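Local atomic coordinates of 3-carboxy-cis,cis-muconate cycloisomerase (Pseudomonas putida, PDB entry 1RE5), a protein that belongs to the fumarase/aspartase superfamily of largely helical enzymes that assemble as tetramers. Residues D[127-132]-D[336-341]. Residues are numbered along the deposited sequence; the frame is centred on the assembly and turned at random.
Sequences ADLGKL and GALRQA
Leu338 reaches across from segment 336-341 and sets its two methyl groups against Asp128, Leu129 and Leu132. CD2 is the busier branch. Leu338 CD2 lies 3.7 Å from Leu129 CD2. The same Leu338 CD2 is 3.9 Å from Leu132 CD2, and both leucine pairs cross obliquely. One turn further on, Leu132 meets Ala341 with both branches. Its CG is anti to the backbone N (chi1 179°), which carries the branch point out toward segment 336-341. Leu132 CD2 faces the Ala341 CB, while Leu132 CD1 lies 3.7 Å from the Ala341 backbone O. Leu247 of helix 231-257 also touches Leu132, Leu338 and Ala341, and Leu173 of helix 162-187 touches Leu129 and Leu132. The contact lies in the long helical bundle characteristic of the fumarase/aspartase superfamily. Helices 106-142 and 319-347 run nearly parallel here, at 24°, and the axes of the two short segments approach to 10.1 Å. The Asp128 side is looser and partly open to solvent. There the Asp128 CB comes no closer than 4.2 Å to CD1 of Leu338. Asp128 OD1 is engaged within its own helix: Lys131 NZ forms a salt bridge to Asp128 OD1 at 3.2 Å, approaching from above the carboxylate plane. No hydrogen bond joins the two segments.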
loop_
_atom_site.group_PDB
_atom_site.type_symbol
_atom_site.label_atom_id
_atom_site.label_comp_id
_atom_site.label_asym_id
_atom_site.label_seq_id
_atom_site.Cartn_x
_atom_site.Cartn_y
_atom_site.Cartn_z
ATOM N N ALA D 127 15.081 -13.195 -20.102
ATOM C CA ALA D 127 14.956 -13.435 -21.538
ATOM C C ALA D 127 14.081 -12.351 -22.139
ATOM O O ALA D 127 14.519 -11.601 -23.019
ATOM C CB ALA D 127 14.340 -14.797 -21.798
ATOM N N ASP D 128 12.841 -12.269 -21.650
ATOM C CA ASP D 128 11.889 -11.268 -22.125
ATOM C C ASP D 128 12.444 -9.842 -22.057
ATOM O O ASP D 128 12.274 -9.074 -23.001
ATOM C CB ASP D 128 10.583 -11.355 -21.337
ATOM C CG ASP D 128 9.814 -12.633 -21.623
ATOM O OD1 ASP D 128 10.067 -13.255 -22.678
ATOM O OD2 ASP D 128 8.945 -13.009 -20.805
ATOM N N LEU D 129 13.100 -9.486 -20.954
ATOM C CA LEU D 129 13.674 -8.147 -20.843
ATOM C C LEU D 129 14.677 -7.897 -21.949
ATOM O O LEU D 129 14.624 -6.854 -22.596
ATOM C CB LEU D 129 14.374 -7.929 -19.501
ATOM C CG LEU D 129 13.544 -7.492 -18.298
ATOM C CD1 LEU D 129 14.471 -7.262 -17.126
ATOM C CD2 LEU D 129 12.782 -6.224 -18.622
ATOM N N GLY D 130 15.591 -8.849 -22.153
ATOM C CA GLY D 130 16.601 -8.706 -23.190
ATOM C C GLY D 130 15.956 -8.602 -24.560
ATOM O O GLY D 130 16.341 -7.785 -25.397
ATOM N N LYS D 131 14.954 -9.435 -24.798
ATOM C CA LYS D 131 14.259 -9.404 -26.073
ATOM C C LYS D 131 13.618 -8.013 -26.251
ATOM O O LYS D 131 13.850 -7.335 -27.248
ATOM C CB LYS D 131 13.204 -10.510 -26.099
ATOM C CG LYS D 131 12.414 -10.624 -27.387
ATOM C CD LYS D 131 11.345 -11.712 -27.263
ATOM C CE LYS D 131 10.369 -11.415 -26.106
ATOM N NZ LYS D 131 9.446 -12.558 -25.779
ATOM N N LEU D 132 12.835 -7.585 -25.266
ATOM C CA LEU D 132 12.184 -6.286 -25.304
ATOM C C LEU D 132 13.178 -5.131 -25.473
ATOM O O LEU D 132 12.931 -4.206 -26.241
ATOM C CB LEU D 132 11.355 -6.080 -24.029
ATOM C CG LEU D 132 10.603 -4.753 -23.855
ATOM C CD1 LEU D 132 9.522 -4.576 -24.925
ATOM C CD2 LEU D 132 9.993 -4.730 -22.479
ATOM N N GLY D 336 2.930 -10.849 -17.498
ATOM C CA GLY D 336 1.901 -10.447 -18.434
ATOM C C GLY D 336 2.194 -9.085 -19.032
ATOM O O GLY D 336 1.872 -8.833 -20.197
ATOM N N ALA D 337 2.800 -8.193 -18.245
ATOM C CA ALA D 337 3.118 -6.850 -18.739
ATOM C C ALA D 337 4.264 -6.907 -19.735
ATOM O O ALA D 337 4.228 -6.242 -20.762
ATOM C CB ALA D 337 3.469 -5.898 -17.572
ATOM N N LEU D 338 5.282 -7.704 -19.436
ATOM C CA LEU D 338 6.418 -7.838 -20.340
ATOM C C LEU D 338 5.919 -8.360 -21.680
ATOM O O LEU D 338 6.293 -7.863 -22.749
ATOM C CB LEU D 338 7.438 -8.811 -19.756
ATOM C CG LEU D 338 8.434 -8.149 -18.818
ATOM C CD1 LEU D 338 9.149 -9.215 -18.041
ATOM C CD2 LEU D 338 9.415 -7.287 -19.615
ATOM N N ARG D 339 5.062 -9.368 -21.601
ATOM C CA ARG D 339 4.492 -9.972 -22.785
ATOM C C ARG D 339 3.813 -8.949 -23.678
ATOM O O ARG D 339 4.102 -8.853 -24.873
ATOM C CB ARG D 339 3.466 -11.011 -22.395
ATOM C CG ARG D 339 2.908 -11.706 -23.592
ATOM C CD ARG D 339 1.758 -12.594 -23.220
ATOM N NE ARG D 339 1.500 -13.581 -24.262
ATOM C CZ ARG D 339 0.407 -14.332 -24.317
ATOM N NH1 ARG D 339 -0.537 -14.201 -23.382
ATOM N NH2 ARG D 339 0.266 -15.218 -25.300
ATOM N N GLN D 340 2.905 -8.184 -23.083
ATOM C CA GLN D 340 2.148 -7.171 -23.807
ATOM C C GLN D 340 3.010 -6.022 -24.302
ATOM O O GLN D 340 2.765 -5.489 -25.380
ATOM C CB GLN D 340 1.045 -6.630 -22.914
ATOM C CG GLN D 340 -0.197 -6.279 -23.668
ATOM C CD GLN D 340 -0.760 -7.463 -24.417
ATOM O OE1 GLN D 340 -1.011 -8.531 -23.838
ATOM N NE2 GLN D 340 -0.969 -7.281 -25.718
ATOM N N ALA D 341 4.015 -5.636 -23.520
ATOM C CA ALA D 341 4.913 -4.549 -23.915
ATOM C C ALA D 341 5.696 -4.947 -25.169
ATOM O O ALA D 341 5.990 -4.107 -26.020
ATOM C CB ALA D 341 5.882 -4.217 -22.786
#